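Local coordinates for interphotoreceptor retinoid-binding protein (Xenopus laevis, PDB 1J7X), which probably binds and carries retinoids across the matrix between photoreceptors and pigment epithelium in the retina, at residues A[145-150]-A[218-223]; A[280-283]-A[289-292]; A[158-163]-A[192-197]. All coordinates share one frame; numbering follows the deposited sequence.

How the contacts relate
The three contacts share the beta-beta-alpha spiral part of the chain. Contact 1 joins strand 142-146 of the mixed sheet to helix 216-226, and contact 3, whose segments both lie between those of contact 1 in the sequence, joins helix 158-163 to a loop. Their centres are 16 Å apart, yet they touch, with Phe220 CE1 3.4 Å from Leu161 CD2, so apolar packing runs on from sheet to helix to helix. Contact 2 comes last along the chain, at outermost strand 280-281 of the same sheet; its centre is 14 Å from that of contact 1 and 27 Å from that of contact 3. Together they follow the layering from buried core to surface.

Contact 1: residues A[145-150]-A[218-223]; sequences IDLRYN and EEFAYL
Leu147 and Ile145 meet Phe220 in a purely apolar contact between segment 145-150, on strand 142-146, and a helix laid against the sheet. Both aliphatic side chains come to the rim of the phenyl ring, near its plane, and cross it at about a right angle. The CD1 branch of Leu147 stands 3.7 Å from CD2 of Phe220. CD1 of Ile145, the tip of an extended side chain, is 4.1 Å from CZ of Phe220 and as far from CE2. With CG of Phe220 anti to its backbone N (chi1 179°), the ring leaves the helix toward the strand and presents this edge to it. Leu147 CD1 also approaches CB of Ala221 at 4.4 Å, a looser methyl-to-methyl approach.

The polar bonds lie within segment 145-150. Arg148 grips Asp146 side-on: NE donates to OD1 of Asp146 at 2.9 Å (164°), and NH2 donates to OD2 of Asp146 at 2.8 Å (168°). Both nitrogens use the syn sides of the carboxylate, which is tilted against the guanidinium. From the opposite face of the carboxylate, the backbone N of Arg148 reaches OD1 of Asp146 at 3.1 Å, forming an Asx turn. Three bonds thus hold the carboxylate, and Tyr110 OH adds another at OD2. The hydroxyl of Tyr149 sits over the guanidinium centre. A type I turn from Leu147 to Asn150 then leads the chain off the sheet.

Strand 142-146 lies between parallel neighbours 108-112 and 204-209. Helix 216-226 is the crossover in the beta-alpha-beta unit linking strands 204-209 and 231-234, and helix 158-163 packs against its Phe220 and Leu223.

Contact 2: residues A[280-283]-A[289-292]; sequences AIVL and DKAK
In the strand-loop-helix unit near the end of the chain, Ala280 and Val282 rest against Lys290 of helix 287-296. Strand 280-281 is an outermost strand of the mixed sheet in this ClpP/crotonase-like fold; it runs parallel to strand 231-234, with backbone hydrogen bonds from Ala280 to that neighbour. After a short turn the chain comes back as the helix, which packs over strands 280-281 and 231-234. The nearest alpha carbons are CA of Val282 and CA of Lys290, 8.0 Å apart.

The side chains of Ala280 and Val282 leave the backbone on the helix side, while Ile281 between them points away, the alternation of an extended chain, carried one residue past the strand. What they meet is the aliphatic part of a lysine, so the contact is one of methyl against methylene. Lys290 sets out with CG anti to its backbone N (chi1 -173°), bends at chi2 (73°), and runs straight from there to NZ. After the bend the chain runs across the strand direction, with its carbons facing Val282 and Ala280. These apolar carbons cover the two methyl-bearing residues, and the ammonium end turns away from the strand, forming a long, weak ion pair with Glu293 one turn further along the helix.

Val282, Lys290 and Ala291 all touch Ile233 of strand 231-234, which carries the apolar layer inward from this surface site. The closest approaches to the two strand-side residues are both made by lysine carbons: CG of Lys290 is 4.3 Å from CG1 of Val282, and CE of Lys290 is 4.2 Å from CB of Ala280.

Contact 3: residues A[158-163]-A[192-197]; sequences VPLLLS and PKVLGK
Val194, set in the loop between strands 186-189 and 204-209, reaches Ser163 and Leu160 on helix 158-163, and its side chain can be followed outward. The bond to CB heads for the helix, but CB itself stands back from it. The work is done by the CG1 branch, which lies anti to the carbonyl carbon (chi1 -62°) and so extends toward Ser163. CG1 of Val194 comes to 3.6 Å from CB of Ser163 and to 4.1 Å from the carbonyl carbon C of Ser163. On another flank the same methyl meets the tip of a leucine: CD1 of Leu160 is 4.2 Å from CG1 of Val194, the two side chains lying at a slant. CG2 branches away from these partners.

Ser163 shows Val194 its carbon, while its hydroxyl is turned back to the helix. OG of Ser163 donates to the carbonyl O of Pro159 at 2.8 Å, tilted 33° from the carbonyl plane. The backbone N of Ser163 bonds to the same O of Pro159 at 3.1 Å, approaching from the opposite face. OG also accepts from the N of His191, just before the loop segment, and so ties segment 158-163 to the loop.

Leu195 O bonds to Tyr164 OH close by, and Leu160 touches Ile122 of helix 119-137. The chemistry is thus divided: a buried serine spends its polar atom on backbone groups beside the contact, which lets the face it gives to valine be apolar.

Contact 1: residues A[145-150]-A[218-223]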
# COMPACT_ATOMS: atom_id res chain seq x y z
N ILE A 145 -1.71 -13.91 -8.69
CA ILE A 145 -1.27 -12.59 -9.08
C ILE A 145 0.08 -12.39 -8.40
O ILE A 145 0.18 -12.40 -7.15
CB ILE A 145 -2.31 -11.52 -8.62
CG1 ILE A 145 -3.72 -11.82 -9.11
CG2 ILE A 145 -1.79 -10.09 -9.00
CD1 ILE A 145 -4.71 -10.74 -8.66
N ASP A 146 1.13 -12.31 -9.21
CA ASP A 146 2.48 -12.22 -8.75
C ASP A 146 2.95 -10.74 -8.57
O ASP A 146 3.16 -10.03 -9.53
CB ASP A 146 3.40 -12.91 -9.71
CG ASP A 146 4.77 -13.12 -9.14
OD1 ASP A 146 5.11 -12.54 -8.07
OD2 ASP A 146 5.52 -13.91 -9.75
N LEU A 147 3.04 -10.22 -7.31
CA LEU A 147 3.48 -8.90 -7.06
C LEU A 147 4.82 -8.83 -6.40
O LEU A 147 5.24 -7.79 -5.82
CB LEU A 147 2.44 -8.20 -6.14
CG LEU A 147 1.07 -8.10 -6.71
CD1 LEU A 147 -0.00 -7.40 -5.59
CD2 LEU A 147 1.04 -7.43 -8.05
N ARG A 148 5.50 -9.95 -6.42
CA ARG A 148 6.83 -10.02 -5.82
C ARG A 148 7.80 -9.01 -6.37
O ARG A 148 8.75 -8.67 -5.67
CB ARG A 148 7.49 -11.43 -5.94
CG ARG A 148 6.75 -12.47 -5.10
CD ARG A 148 7.27 -13.90 -5.37
NE ARG A 148 7.03 -14.30 -6.73
CZ ARG A 148 7.46 -15.45 -7.26
NH1 ARG A 148 8.06 -16.34 -6.46
NH2 ARG A 148 7.19 -15.75 -8.52
N TYR A 149 7.64 -8.58 -7.62
CA TYR A 149 8.53 -7.62 -8.22
C TYR A 149 7.91 -6.27 -8.44
O TYR A 149 8.41 -5.45 -9.18
CB TYR A 149 8.98 -8.25 -9.61
CG TYR A 149 9.34 -9.72 -9.46
CD1 TYR A 149 10.52 -10.08 -8.92
CD2 TYR A 149 8.40 -10.73 -9.71
CE1 TYR A 149 10.85 -11.42 -8.71
CE2 TYR A 149 8.70 -12.07 -9.51
CZ TYR A 149 9.96 -12.41 -9.04
OH TYR A 149 10.24 -13.74 -8.73
N ASN A 150 6.74 -6.04 -7.79
CA ASN A 150 5.95 -4.87 -8.02
C ASN A 150 6.18 -3.83 -6.97
O ASN A 150 5.79 -3.92 -5.81
CB ASN A 150 4.55 -5.25 -8.20
CG ASN A 150 3.65 -4.14 -8.73
OD1 ASN A 150 3.78 -2.94 -8.42
ND2 ASN A 150 2.68 -4.53 -9.56
N GLU A 218 1.22 -2.86 -2.29
CA GLU A 218 0.89 -3.26 -0.91
C GLU A 218 -0.60 -3.01 -0.58
O GLU A 218 -1.26 -3.82 -0.03
CB GLU A 218 1.81 -2.48 0.06
CG GLU A 218 3.29 -2.78 -0.09
CD GLU A 218 4.15 -2.06 0.99
OE1 GLU A 218 4.16 -2.55 2.22
OE2 GLU A 218 4.74 -1.00 0.69
N GLU A 219 -1.07 -1.85 -1.07
CA GLU A 219 -2.47 -1.48 -0.88
C GLU A 219 -3.36 -2.45 -1.51
O GLU A 219 -4.33 -2.91 -0.91
CB GLU A 219 -2.77 -0.09 -1.36
CG GLU A 219 -2.30 0.98 -0.40
CD GLU A 219 -2.67 2.44 -0.84
OE1 GLU A 219 -3.71 2.60 -1.51
OE2 GLU A 219 -1.86 3.38 -0.46
N PHE A 220 -3.00 -2.84 -2.74
CA PHE A 220 -3.80 -3.88 -3.50
C PHE A 220 -3.83 -5.18 -2.78
O PHE A 220 -4.93 -5.81 -2.58
CB PHE A 220 -3.29 -4.05 -4.96
CG PHE A 220 -4.03 -5.05 -5.72
CD1 PHE A 220 -5.16 -4.75 -6.35
CD2 PHE A 220 -3.53 -6.36 -5.85
CE1 PHE A 220 -5.92 -5.81 -6.97
CE2 PHE A 220 -4.19 -7.28 -6.54
CZ PHE A 220 -5.37 -7.03 -7.09
N ALA A 221 -2.64 -5.64 -2.37
CA ALA A 221 -2.53 -6.92 -1.64
C ALA A 221 -3.33 -6.86 -0.28
O ALA A 221 -4.08 -7.79 0.12
CB ALA A 221 -1.07 -7.32 -1.33
N TYR A 222 -3.07 -5.77 0.40
CA TYR A 222 -3.77 -5.57 1.72
C TYR A 222 -5.30 -5.63 1.58
O TYR A 222 -6.00 -6.37 2.30
CB TYR A 222 -3.33 -4.25 2.36
CG TYR A 222 -3.95 -4.05 3.71
CD1 TYR A 222 -3.46 -4.67 4.84
CD2 TYR A 222 -5.12 -3.31 3.80
CE1 TYR A 222 -4.15 -4.48 6.12
CE2 TYR A 222 -5.82 -3.18 5.04
CZ TYR A 222 -5.28 -3.75 6.18
OH TYR A 222 -5.92 -3.62 7.39
N LEU A 223 -5.77 -4.89 0.58
CA LEU A 223 -7.21 -4.83 0.29
C LEU A 223 -7.80 -6.13 -0.16
O LEU A 223 -8.90 -6.57 0.34
CB LEU A 223 -7.50 -3.69 -0.69
CG LEU A 223 -7.31 -2.35 -0.03
CD1 LEU A 223 -7.45 -1.32 -1.12
CD2 LEU A 223 -8.39 -2.05 1.12

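Contact 2: residues A[280-283]-A[289-292]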
# COMPACT_ATOMS: atom_id res chain seq x y z
N ALA A 280 0.20 -16.80 4.29
CA ALA A 280 1.19 -17.90 4.25
C ALA A 280 2.57 -17.30 4.05
O ALA A 280 2.96 -16.91 2.93
CB ALA A 280 0.84 -18.92 3.15
N ILE A 281 3.31 -17.14 5.13
CA ILE A 281 4.59 -16.58 5.13
C ILE A 281 5.62 -17.56 4.67
O ILE A 281 5.76 -18.62 5.31
CB ILE A 281 4.96 -16.00 6.51
CG1 ILE A 281 4.05 -14.82 6.87
CG2 ILE A 281 6.33 -15.54 6.50
CD1 ILE A 281 4.25 -14.22 8.26
N VAL A 282 6.30 -17.25 3.58
CA VAL A 282 7.40 -18.02 3.00
C VAL A 282 8.33 -17.08 2.36
O VAL A 282 8.06 -15.90 2.09
CB VAL A 282 6.93 -19.10 2.00
CG1 VAL A 282 5.95 -19.99 2.62
CG2 VAL A 282 6.21 -18.47 0.85
N LEU A 283 9.57 -17.53 2.08
CA LEU A 283 10.52 -16.66 1.39
C LEU A 283 9.95 -16.48 -0.08
O LEU A 283 9.22 -17.35 -0.60
CB LEU A 283 11.92 -17.32 1.31
CG LEU A 283 12.89 -16.94 2.47
CD1 LEU A 283 12.24 -17.21 3.69
CD2 LEU A 283 14.19 -17.81 2.41
N ASP A 289 5.36 -21.89 -5.51
CA ASP A 289 5.19 -23.30 -5.09
C ASP A 289 4.17 -23.49 -4.03
O ASP A 289 3.28 -24.36 -4.08
CB ASP A 289 6.47 -23.89 -4.61
CG ASP A 289 7.42 -24.26 -5.76
OD1 ASP A 289 6.89 -24.40 -6.89
OD2 ASP A 289 8.67 -24.29 -5.60
N LYS A 290 4.18 -22.57 -3.07
CA LYS A 290 3.16 -22.56 -2.05
C LYS A 290 1.75 -22.32 -2.48
O LYS A 290 0.79 -23.00 -2.08
CB LYS A 290 3.57 -21.54 -0.96
CG LYS A 290 2.70 -21.54 0.23
CD LYS A 290 2.90 -22.77 1.10
CE LYS A 290 2.08 -22.80 2.33
NZ LYS A 290 2.44 -24.10 3.12
N ALA A 291 1.54 -21.39 -3.39
CA ALA A 291 0.30 -21.17 -3.92
C ALA A 291 -0.30 -22.40 -4.65
O ALA A 291 -1.42 -22.76 -4.47
CB ALA A 291 0.43 -19.97 -4.94
N LYS A 292 0.54 -23.04 -5.40
CA LYS A 292 0.20 -24.28 -6.12
C LYS A 292 -0.16 -25.38 -5.13
O LYS A 292 -1.14 -26.05 -5.39
CB LYS A 292 1.33 -24.68 -7.00
CG LYS A 292 1.53 -23.76 -8.28
CD LYS A 292 2.89 -24.05 -9.00
CE LYS A 292 3.03 -23.31 -10.25
NZ LYS A 292 4.36 -23.43 -10.86

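Contact 3: residues A[158-163]-A[192-197]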
# COMPACT_ATOMS: atom_id res chain seq x y z
N VAL A 158 -6.03 1.55 -8.00
CA VAL A 158 -6.30 0.40 -7.20
C VAL A 158 -7.77 0.01 -7.11
O VAL A 158 -8.10 -1.15 -7.19
CB VAL A 158 -5.59 0.56 -5.85
CG1 VAL A 158 -5.90 -0.52 -4.91
CG2 VAL A 158 -4.05 0.54 -6.03
N PRO A 159 -8.66 0.98 -6.86
CA PRO A 159 -10.06 0.61 -6.81
C PRO A 159 -10.57 -0.05 -8.08
O PRO A 159 -11.30 -1.02 -8.05
CB PRO A 159 -10.77 1.94 -6.48
CG PRO A 159 -9.66 2.74 -5.73
CD PRO A 159 -8.36 2.37 -6.47
N LEU A 160 -10.17 0.48 -9.20
CA LEU A 160 -10.56 -0.04 -10.50
C LEU A 160 -10.07 -1.44 -10.66
O LEU A 160 -10.83 -2.33 -11.04
CB LEU A 160 -10.03 0.90 -11.61
CG LEU A 160 -10.39 0.36 -13.03
CD1 LEU A 160 -11.88 0.28 -13.14
CD2 LEU A 160 -9.82 1.28 -14.12
N LEU A 161 -8.79 -1.70 -10.36
CA LEU A 161 -8.29 -3.05 -10.47
C LEU A 161 -9.03 -4.02 -9.59
O LEU A 161 -9.36 -5.12 -9.95
CB LEU A 161 -6.79 -3.10 -10.21
CG LEU A 161 -6.15 -4.46 -10.18
CD1 LEU A 161 -6.30 -5.10 -11.49
CD2 LEU A 161 -4.63 -4.47 -9.85
N LEU A 162 -9.23 -3.63 -8.35
CA LEU A 162 -9.87 -4.48 -7.41
C LEU A 162 -11.25 -4.92 -7.92
O LEU A 162 -11.68 -6.04 -7.70
CB LEU A 162 -10.00 -3.73 -6.13
CG LEU A 162 -8.80 -3.62 -5.22
CD1 LEU A 162 -9.09 -2.60 -4.09
CD2 LEU A 162 -8.42 -4.90 -4.63
N SER A 163 -11.90 -4.02 -8.64
CA SER A 163 -13.28 -4.23 -9.17
C SER A 163 -13.39 -5.37 -10.11
O SER A 163 -14.47 -5.93 -10.27
CB SER A 163 -13.80 -2.97 -9.78
OG SER A 163 -13.84 -1.87 -8.83
N PRO A 192 -18.83 0.07 -10.29
CA PRO A 192 -19.94 -0.73 -10.77
C PRO A 192 -19.77 -1.26 -12.20
O PRO A 192 -20.48 -2.13 -12.58
CB PRO A 192 -21.11 0.26 -10.70
CG PRO A 192 -20.50 1.56 -10.99
CD PRO A 192 -19.20 1.51 -10.13
N LYS A 193 -18.83 -0.76 -12.93
CA LYS A 193 -18.58 -1.23 -14.30
C LYS A 193 -17.10 -1.19 -14.59
O LYS A 193 -16.45 -0.21 -14.28
CB LYS A 193 -19.33 -0.35 -15.28
CG LYS A 193 -19.06 -0.66 -16.76
CD LYS A 193 -19.63 -1.97 -17.15
CE LYS A 193 -19.07 -2.49 -18.59
NZ LYS A 193 -18.88 -1.31 -19.47
N VAL A 194 -16.58 -2.29 -15.13
CA VAL A 194 -15.21 -2.30 -15.60
C VAL A 194 -15.18 -2.57 -17.13
O VAL A 194 -16.19 -3.08 -17.69
CB VAL A 194 -14.38 -3.42 -14.87
CG1 VAL A 194 -14.37 -3.06 -13.30
CG2 VAL A 194 -14.86 -4.80 -15.18
N LEU A 195 -14.04 -2.37 -17.74
CA LEU A 195 -13.93 -2.64 -19.17
C LEU A 195 -13.34 -4.08 -19.25
O LEU A 195 -12.20 -4.33 -18.81
CB LEU A 195 -13.03 -1.60 -19.84
CG LEU A 195 -13.04 -1.68 -21.35
CD1 LEU A 195 -14.34 -1.15 -21.82
CD2 LEU A 195 -11.96 -1.03 -22.02
N GLY A 196 -14.03 -4.91 -19.98
CA GLY A 196 -13.51 -6.27 -20.15
C GLY A 196 -14.14 -7.13 -19.08
O GLY A 196 -14.90 -6.62 -18.26
N LYS A 197 -13.93 -8.44 -19.16
CA LYS A 197 -14.62 -9.39 -18.28
C LYS A 197 -14.02 -9.42 -16.90
O LYS A 197 -12.82 -9.60 -16.73
CB LYS A 197 -14.48 -10.79 -18.83
CG LYS A 197 -15.28 -11.02 -20.13
CD LYS A 197 -14.90 -12.32 -20.77
CE LYS A 197 -15.66 -12.54 -22.05
NZ LYS A 197 -14.99 -13.67 -22.79